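Local coordinates for formimidoylglutamase (Bacillus subtilis, PDB 3M1R), which catalyses the manganese-dependent hydrolysis of N-formimidoyl-L-glutamate to L-glutamate and formamide in the breakdown of histidine, at residues V248-H253 against P262-T267; R173-D177 against Y203-V209. All coordinates share one frame; numbering follows the deposited sequence.

Contact 1: V248-H253 against P262-T267; sequences VLDQSH and PGGLYT
Asp250 reaches across to the Gly263-Gly264 backbone within the long loop that follows strand 239-245 of the arginase fold. Its chi1 of -171° swings the carboxylate out to the glycines. Asp250 OD1 accepts from Gly264 N at 3.2 Å, nearly straight, on its anti lone pair, and weakly from Gly263 N. OD2 turns back on its own segment in an Asx turn, where Ser252 N and Ser252 OG approach from opposite faces of the carboxylate plane. Beside it, Leu249 and Leu265 form a single beta bridge, closed by Asp250 N to Leu265 O (2.8 Å) and Leu265 N to Val248 O (3.0 Å). The backbones are closely paired here, with Leu249 CA 3.4 Å from Leu265 O. Val248 CG2 meets Leu265 CD1 at 4.0 Å.

The other end is less regular in its polar bonds. Tyr266, partly exposed, sets its CB over the His253 face, 3.8 Å from the ring centroid, as a CH-pi contact, while the two rings meet obliquely. His253 ND1 and Thr267 OG1 share a weak bond at 3.5 Å, and a water bridges Thr267 OG1 to His253 O. Tyr266 and Pro262 of a neighbouring subunit pack on His253 and Thr267. The bonds to Asp250 OD1 thus tie the loop's two limbs and those to OD2 hold the turn; together they would probably favour the ionised carboxylate.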
ATOM      1  N   VAL D 248      16.566  17.889  -2.870  1.00 28.38           N
ATOM      2  CA  VAL D 248      17.335  18.676  -1.906  1.00 29.84           C
ATOM      3  C   VAL D 248      16.711  18.529  -0.507  1.00 31.52           C
ATOM      4  O   VAL D 248      17.379  18.697   0.510  1.00 30.26           O
ATOM      5  CB  VAL D 248      17.360  20.170  -2.307  1.00 27.04           C
ATOM      6  CG1 VAL D 248      16.031  20.868  -1.942  1.00 25.40           C
ATOM      7  CG2 VAL D 248      18.524  20.883  -1.655  1.00 27.44           C
ATOM      8  N   LEU D 249      15.419  18.212  -0.470  1.00 25.61           N
ATOM      9  CA  LEU D 249      14.717  18.061   0.793  1.00 31.35           C
ATOM     10  C   LEU D 249      15.046  16.723   1.410  1.00 33.51           C
ATOM     11  O   LEU D 249      15.308  15.758   0.708  1.00 31.26           O
ATOM     12  CB  LEU D 249      13.195  18.151   0.601  1.00 23.18           C
ATOM     13  CG  LEU D 249      12.654  19.513   0.193  1.00 30.93           C
ATOM     14  CD1 LEU D 249      11.246  19.379  -0.382  1.00 30.96           C
ATOM     15  CD2 LEU D 249      12.679  20.514   1.376  1.00 22.66           C
ATOM     16  N   ASP D 250      15.026  16.693   2.734  1.00 33.11           N
ATOM     17  CA  ASP D 250      15.232  15.493   3.511  1.00 25.55           C
ATOM     18  C   ASP D 250      14.148  14.466   3.223  1.00 30.11           C
ATOM     19  O   ASP D 250      12.969  14.821   3.030  1.00 29.98           O
ATOM     20  CB  ASP D 250      15.206  15.844   4.996  1.00 30.42           C
ATOM     21  CG  ASP D 250      15.628  14.684   5.878  1.00 34.02           C
ATOM     22  OD1 ASP D 250      16.848  14.516   6.111  1.00 37.08           O
ATOM     23  OD2 ASP D 250      14.740  13.948   6.340  1.00 33.33           O
ATOM     24  N   GLN D 251      14.526  13.188   3.225  1.00 28.57           N
ATOM     25  CA  GLN D 251      13.555  12.149   2.866  1.00 25.39           C
ATOM     26  C   GLN D 251      12.296  12.222   3.719  1.00 22.52           C
ATOM     27  O   GLN D 251      11.204  11.936   3.237  1.00 24.79           O
ATOM     28  CB  GLN D 251      14.170  10.739   2.873  1.00 24.34           C
ATOM     29  CG  GLN D 251      14.766  10.282   4.187  1.00 24.95           C
ATOM     30  CD  GLN D 251      15.414   8.910   4.059  1.00 29.81           C
ATOM     31  OE1 GLN D 251      15.543   8.377   2.960  1.00 33.56           O
ATOM     32  NE2 GLN D 251      15.814   8.335   5.177  1.00 23.64           N
ATOM     33  N   SER D 252      12.422  12.636   4.976  1.00 29.42           N
ATOM     34  CA  SER D 252      11.222  12.702   5.821  1.00 31.05           C
ATOM     35  C   SER D 252      10.223  13.777   5.358  1.00 33.82           C
ATOM     36  O   SER D 252       9.035  13.676   5.651  1.00 36.07           O
ATOM     37  CB  SER D 252      11.576  12.857   7.309  1.00 32.89           C
ATOM     38  OG  SER D 252      12.272  14.073   7.560  1.00 41.77           O
ATOM     39  N   HIS D 253      10.709  14.783   4.621  1.00 27.39           N
ATOM     40  CA  HIS D 253       9.872  15.880   4.119  1.00 27.07           C
ATOM     41  C   HIS D 253       9.460  15.695   2.659  1.00 29.06           C
ATOM     42  O   HIS D 253       8.445  16.241   2.229  1.00 31.53           O
ATOM     43  CB  HIS D 253      10.592  17.243   4.280  1.00 28.84           C
ATOM     44  CG  HIS D 253      10.636  17.739   5.687  1.00 29.25           C
ATOM     45  ND1 HIS D 253      10.175  18.989   6.064  1.00 33.06           N
ATOM     46  CD2 HIS D 253      11.060  17.137   6.831  1.00 30.62           C
ATOM     47  CE1 HIS D 253      10.327  19.136   7.369  1.00 32.23           C
ATOM     48  NE2 HIS D 253      10.856  18.031   7.857  1.00 34.16           N
ATOM     49  N   PRO D 262      18.695  10.771   4.125  1.00 31.61           N
ATOM     50  CA  PRO D 262      18.703  11.700   5.261  1.00 26.90           C
ATOM     51  C   PRO D 262      19.715  12.820   5.043  1.00 26.50           C
ATOM     52  O   PRO D 262      20.552  12.736   4.140  1.00 32.54           O
ATOM     53  CB  PRO D 262      19.148  10.798   6.411  1.00 30.76           C
ATOM     54  CG  PRO D 262      20.135   9.867   5.749  1.00 34.70           C
ATOM     55  CD  PRO D 262      19.548   9.591   4.372  1.00 37.78           C
ATOM     56  N   GLY D 263      19.623  13.873   5.848  1.00 45.99           N
ATOM     57  CA  GLY D 263      20.583  14.969   5.819  1.00 44.02           C
ATOM     58  C   GLY D 263      20.262  16.123   4.884  1.00 40.75           C
ATOM     59  O   GLY D 263      21.164  16.833   4.444  1.00 48.59           O
ATOM     60  N   GLY D 264      18.986  16.332   4.588  1.00 31.58           N
ATOM     61  CA  GLY D 264      18.598  17.365   3.643  1.00 29.67           C
ATOM     62  C   GLY D 264      17.845  18.540   4.239  1.00 36.61           C
ATOM     63  O   GLY D 264      17.655  18.637   5.450  1.00 39.75           O
ATOM     64  N   LEU D 265      17.412  19.445   3.373  1.00 38.17           N
ATOM     65  CA  LEU D 265      16.658  20.618   3.787  1.00 33.33           C
ATOM     66  C   LEU D 265      15.274  20.235   4.335  1.00 35.43           C
ATOM     67  O   LEU D 265      14.719  19.192   3.981  1.00 33.94           O
ATOM     68  CB  LEU D 265      16.464  21.557   2.595  1.00 37.12           C
ATOM     69  CG  LEU D 265      17.592  22.434   2.070  1.00 39.00           C
ATOM     70  CD1 LEU D 265      17.000  23.380   1.011  1.00 33.67           C
ATOM     71  CD2 LEU D 265      18.216  23.244   3.213  1.00 39.55           C
ATOM     72  N   TYR D 266      14.702  21.081   5.182  1.00 33.08           N
ATOM     73  CA  TYR D 266      13.315  20.870   5.587  1.00 39.15           C
ATOM     74  C   TYR D 266      12.432  21.830   4.781  1.00 31.80           C
ATOM     75  O   TYR D 266      12.906  22.859   4.356  1.00 30.70           O
ATOM     76  CB  TYR D 266      13.182  20.985   7.112  1.00 51.37           C
ATOM     77  CG  TYR D 266      14.079  19.962   7.824  1.00 64.54           C
ATOM     78  CD1 TYR D 266      15.153  20.363   8.620  1.00 69.83           C
ATOM     79  CD2 TYR D 266      13.878  18.592   7.652  1.00 66.89           C
ATOM     80  CE1 TYR D 266      15.978  19.426   9.249  1.00 71.16           C
ATOM     81  CE2 TYR D 266      14.695  17.649   8.272  1.00 66.05           C
ATOM     82  CZ  TYR D 266      15.741  18.070   9.069  1.00 73.37           C
ATOM     83  OH  TYR D 266      16.551  17.127   9.675  1.00 77.02           O
ATOM     84  N   THR D 267      11.182  21.466   4.500  1.00 30.20           N
ATOM     85  CA  THR D 267      10.390  22.234   3.540  1.00 31.67           C
ATOM     86  C   THR D 267      10.201  23.726   3.898  1.00 32.81           C
ATOM     87  O   THR D 267      10.298  24.582   3.039  1.00 39.83           O
ATOM     88  CB  THR D 267       9.013  21.592   3.261  1.00 35.34           C
ATOM     89  OG1 THR D 267       9.182  20.203   2.974  1.00 38.61           O
ATOM     90  CG2 THR D 267       8.364  22.260   2.049  1.00 30.90           C
TER
HETATM   91  O   HOH W   1       6.931  18.394   3.356  1.00 35.47           O

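Contact 2: R173-D177 against Y203-V209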
ATOM      1  N   ARG D 173      26.207  19.739 -16.847  1.00 44.70           N
ATOM      2  CA  ARG D 173      27.407  19.509 -17.648  1.00 51.10           C
ATOM      3  C   ARG D 173      27.155  20.002 -19.072  1.00 47.68           C
ATOM      4  O   ARG D 173      28.010  20.643 -19.682  1.00 52.25           O
ATOM      5  CB  ARG D 173      27.799  18.027 -17.655  1.00 51.78           C
ATOM      6  CG  ARG D 173      29.217  17.761 -18.178  1.00 56.03           C
ATOM      7  CD  ARG D 173      29.634  16.305 -17.967  1.00 55.71           C
ATOM      8  NE  ARG D 173      31.075  16.143 -18.125  1.00 68.23           N
ATOM      9  CZ  ARG D 173      31.911  15.863 -17.131  1.00 65.82           C
ATOM     10  NH1 ARG D 173      33.209  15.735 -17.374  1.00 66.59           N
ATOM     11  NH2 ARG D 173      31.450  15.702 -15.898  1.00 52.74           N
ATOM     12  N   ARG D 174      25.972  19.699 -19.595  1.00 45.40           N
ATOM     13  CA  ARG D 174      25.602  20.149 -20.922  1.00 56.27           C
ATOM     14  C   ARG D 174      25.588  21.671 -20.969  1.00 60.64           C
ATOM     15  O   ARG D 174      26.128  22.264 -21.897  1.00 61.42           O
ATOM     16  CB  ARG D 174      24.246  19.581 -21.336  1.00 65.44           C
ATOM     17  CG  ARG D 174      24.344  18.254 -22.076  1.00 77.56           C
ATOM     18  CD  ARG D 174      22.984  17.776 -22.567  1.00 87.87           C
ATOM     19  NE  ARG D 174      23.122  16.844 -23.683  1.00 98.78           N
ATOM     20  CZ  ARG D 174      23.242  17.216 -24.954  1.00103.58           C
ATOM     21  NH1 ARG D 174      23.238  18.506 -25.276  1.00101.83           N
ATOM     22  NH2 ARG D 174      23.364  16.300 -25.907  1.00107.61           N
ATOM     23  N   LEU D 175      24.982  22.297 -19.962  1.00 57.99           N
ATOM     24  CA  LEU D 175      24.932  23.752 -19.908  1.00 57.03           C
ATOM     25  C   LEU D 175      26.343  24.347 -19.828  1.00 53.08           C
ATOM     26  O   LEU D 175      26.696  25.189 -20.641  1.00 56.68           O
ATOM     27  CB  LEU D 175      24.051  24.231 -18.745  1.00 49.19           C
ATOM     28  CG  LEU D 175      22.558  23.941 -18.884  1.00 45.30           C
ATOM     29  CD1 LEU D 175      21.875  23.910 -17.527  1.00 34.77           C
ATOM     30  CD2 LEU D 175      21.874  24.938 -19.806  1.00 44.80           C
ATOM     31  N   LEU D 176      27.149  23.903 -18.862  1.00 50.08           N
ATOM     32  CA  LEU D 176      28.522  24.407 -18.715  1.00 54.86           C
ATOM     33  C   LEU D 176      29.396  24.185 -19.957  1.00 58.48           C
ATOM     34  O   LEU D 176      30.037  25.120 -20.466  1.00 58.16           O
ATOM     35  CB  LEU D 176      29.203  23.780 -17.498  1.00 54.84           C
ATOM     36  CG  LEU D 176      29.136  24.533 -16.171  1.00 54.67           C
ATOM     37  CD1 LEU D 176      28.449  25.861 -16.347  1.00 59.19           C
ATOM     38  CD2 LEU D 176      28.428  23.719 -15.137  1.00 45.25           C
ATOM     39  N   ASP D 177      29.420  22.948 -20.445  1.00 53.49           N
ATOM     40  CA  ASP D 177      30.244  22.607 -21.601  1.00 61.50           C
ATOM     41  C   ASP D 177      29.897  23.470 -22.815  1.00 65.16           C
ATOM     42  O   ASP D 177      30.785  23.924 -23.538  1.00 66.42           O
ATOM     43  CB  ASP D 177      30.117  21.117 -21.946  1.00 61.04           C
ATOM     44  CG  ASP D 177      30.922  20.220 -21.004  1.00 64.50           C
ATOM     45  OD1 ASP D 177      31.779  20.746 -20.262  1.00 67.88           O
ATOM     46  OD2 ASP D 177      30.713  18.984 -21.018  1.00 64.11           O
ATOM     47  N   TYR D 203      34.766  18.514 -11.297  1.00 53.31           N
ATOM     48  CA  TYR D 203      34.348  19.141 -12.542  1.00 55.11           C
ATOM     49  C   TYR D 203      33.624  20.462 -12.298  1.00 57.30           C
ATOM     50  O   TYR D 203      33.735  21.388 -13.097  1.00 60.01           O
ATOM     51  CB  TYR D 203      33.456  18.205 -13.353  1.00 52.19           C
ATOM     52  CG  TYR D 203      32.804  18.902 -14.523  1.00 58.27           C
ATOM     53  CD1 TYR D 203      33.337  18.801 -15.804  1.00 64.36           C
ATOM     54  CD2 TYR D 203      31.665  19.682 -14.343  1.00 55.41           C
ATOM     55  CE1 TYR D 203      32.742  19.449 -16.878  1.00 66.03           C
ATOM     56  CE2 TYR D 203      31.069  20.336 -15.405  1.00 59.71           C
ATOM     57  CZ  TYR D 203      31.610  20.215 -16.670  1.00 62.81           C
ATOM     58  OH  TYR D 203      31.011  20.858 -17.730  1.00 59.18           O
ATOM     59  N   ALA D 204      32.876  20.539 -11.199  1.00 53.03           N
ATOM     60  CA  ALA D 204      32.165  21.762 -10.844  1.00 51.59           C
ATOM     61  C   ALA D 204      33.119  22.820 -10.313  1.00 58.24           C
ATOM     62  O   ALA D 204      32.871  24.017 -10.444  1.00 66.48           O
ATOM     63  CB  ALA D 204      31.059  21.471  -9.825  1.00 43.55           C
ATOM     64  N   LYS D 205      34.212  22.378  -9.708  1.00 57.24           N
ATOM     65  CA  LYS D 205      35.197  23.311  -9.186  1.00 59.39           C
ATOM     66  C   LYS D 205      36.029  23.914 -10.313  1.00 61.91           C
ATOM     67  O   LYS D 205      36.281  25.111 -10.333  1.00 64.51           O
ATOM     68  CB  LYS D 205      36.085  22.642  -8.133  1.00 59.59           C
ATOM     69  CG  LYS D 205      35.326  22.325  -6.847  1.00 64.99           C
ATOM     70  CD  LYS D 205      36.267  21.979  -5.711  1.00 73.15           C
ATOM     71  CE  LYS D 205      35.510  21.801  -4.399  1.00 73.87           C
ATOM     72  NZ  LYS D 205      36.452  21.581  -3.259  1.00 77.54           N
ATOM     73  N   LYS D 206      36.429  23.078 -11.259  1.00 63.06           N
ATOM     74  CA  LYS D 206      37.184  23.533 -12.418  1.00 68.44           C
ATOM     75  C   LYS D 206      36.421  24.690 -13.044  1.00 65.91           C
ATOM     76  O   LYS D 206      36.996  25.717 -13.423  1.00 65.10           O
ATOM     77  CB  LYS D 206      37.306  22.394 -13.435  1.00 74.02           C
ATOM     78  CG  LYS D 206      38.593  22.377 -14.230  1.00 85.04           C
ATOM     79  CD  LYS D 206      39.626  21.434 -13.605  1.00 92.61           C
ATOM     80  CE  LYS D 206      39.112  19.990 -13.524  1.00 91.44           C
ATOM     81  NZ  LYS D 206      40.135  19.024 -13.004  1.00 89.56           N
ATOM     82  N   HIS D 207      35.106  24.510 -13.125  1.00 66.31           N
ATOM     83  CA  HIS D 207      34.233  25.440 -13.814  1.00 60.33           C
ATOM     84  C   HIS D 207      33.812  26.608 -12.933  1.00 57.28           C
ATOM     85  O   HIS D 207      33.010  27.435 -13.353  1.00 58.08           O
ATOM     86  CB  HIS D 207      32.998  24.702 -14.336  1.00 57.41           C
ATOM     87  CG  HIS D 207      33.146  24.199 -15.736  1.00 66.96           C
ATOM     88  ND1 HIS D 207      33.815  23.034 -16.043  1.00 73.03           N
ATOM     89  CD2 HIS D 207      32.716  24.708 -16.915  1.00 70.26           C
ATOM     90  CE1 HIS D 207      33.794  22.844 -17.351  1.00 74.30           C
ATOM     91  NE2 HIS D 207      33.132  23.847 -17.902  1.00 77.51           N
ATOM     92  N   ASN D 208      34.348  26.663 -11.714  1.00 55.81           N
ATOM     93  CA  ASN D 208      34.049  27.749 -10.775  1.00 61.53           C
ATOM     94  C   ASN D 208      32.578  27.850 -10.387  1.00 62.57           C
ATOM     95  O   ASN D 208      32.011  28.949 -10.327  1.00 57.23           O
ATOM     96  CB  ASN D 208      34.533  29.100 -11.316  1.00 62.18           C
ATOM     97  CG  ASN D 208      36.026  29.136 -11.510  1.00 74.94           C
ATOM     98  OD1 ASN D 208      36.789  29.042 -10.548  1.00 77.57           O
ATOM     99  ND2 ASN D 208      36.457  29.261 -12.758  1.00 82.26           N
ATOM    100  N   VAL D 209      31.965  26.703 -10.122  1.00 60.32           N
ATOM    101  CA  VAL D 209      30.603  26.694  -9.613  1.00 57.30           C
ATOM    102  C   VAL D 209      30.628  27.065  -8.129  1.00 55.83           C
ATOM    103  O   VAL D 209      31.545  26.684  -7.388  1.00 56.02           O
ATOM    104  CB  VAL D 209      29.908  25.325  -9.875  1.00 52.27           C
ATOM    105  CG1 VAL D 209      28.579  25.190  -9.089  1.00 50.29           C
ATOM    106  CG2 VAL D 209      29.664  25.154 -11.365  1.00 50.52           C
TER
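Tyr203 projects from helix 198-206 onto Arg173 and Asp177 of helix 171-178, joining the two helices that precede and follow strand 186-191 in the alpha/beta arginase fold. CG stands anti to the backbone N (chi1 170°), which directs the ring toward helix 171-178. At the root, Tyr203 CB is 4.1 Å from Arg173 NH2, and Tyr203 CG comes somewhat closer to the same nitrogen. Tyr203 CD1 is nearest Arg173 NH1 (3.4 Å) and lies under the guanidinium, whose NH2 is over the ring face; Tyr203 CE1 next meets Arg173 CZ at 3.7 Å. The guanidinium is therefore stacked off-centre on one ring face, its plane inclined by 28°, in a cation-pi contact; Arg173 NH2 is also bonded to Val158 O, which helps to hold the guanidinium there. Over the opposite face lies ND1 of His207, from the same helix's C-terminal end, where Asn208 completes a Schellman motif. On the other ring edge Tyr203 CE2 packs against Leu176 CD2 at 4.3 Å. At the tip, Tyr203 OH passes Leu176 CB at 3.4 Å. Tyr203 OH donates to Asp177 OD1 at 2.6 Å, arriving from above the carboxylate, 63° out of its plane.

In the fold
The two contacts are separate, with centres 25 Å apart and nearest atoms about 13 Å apart; contact 1 adjoins the binuclear metal site, occupied here by calcium, while contact 2 lies further out. In contact 1 the Val248 side chain is about 5 Å from those of the metal ligands Asp153 and Asp247, the latter its neighbour in sequence. From contact 2, the Arg173 side chain is about 8 Å from that of Asp157, another ligand, and about 12 Å from a calcium ion. Their surroundings differ too. Residues 248-253 and 262-267 meet two further subunits, with Gln251 bonded to Met300 of one, whereas no other chain of the assembly touches residues 173-177 or 203-209.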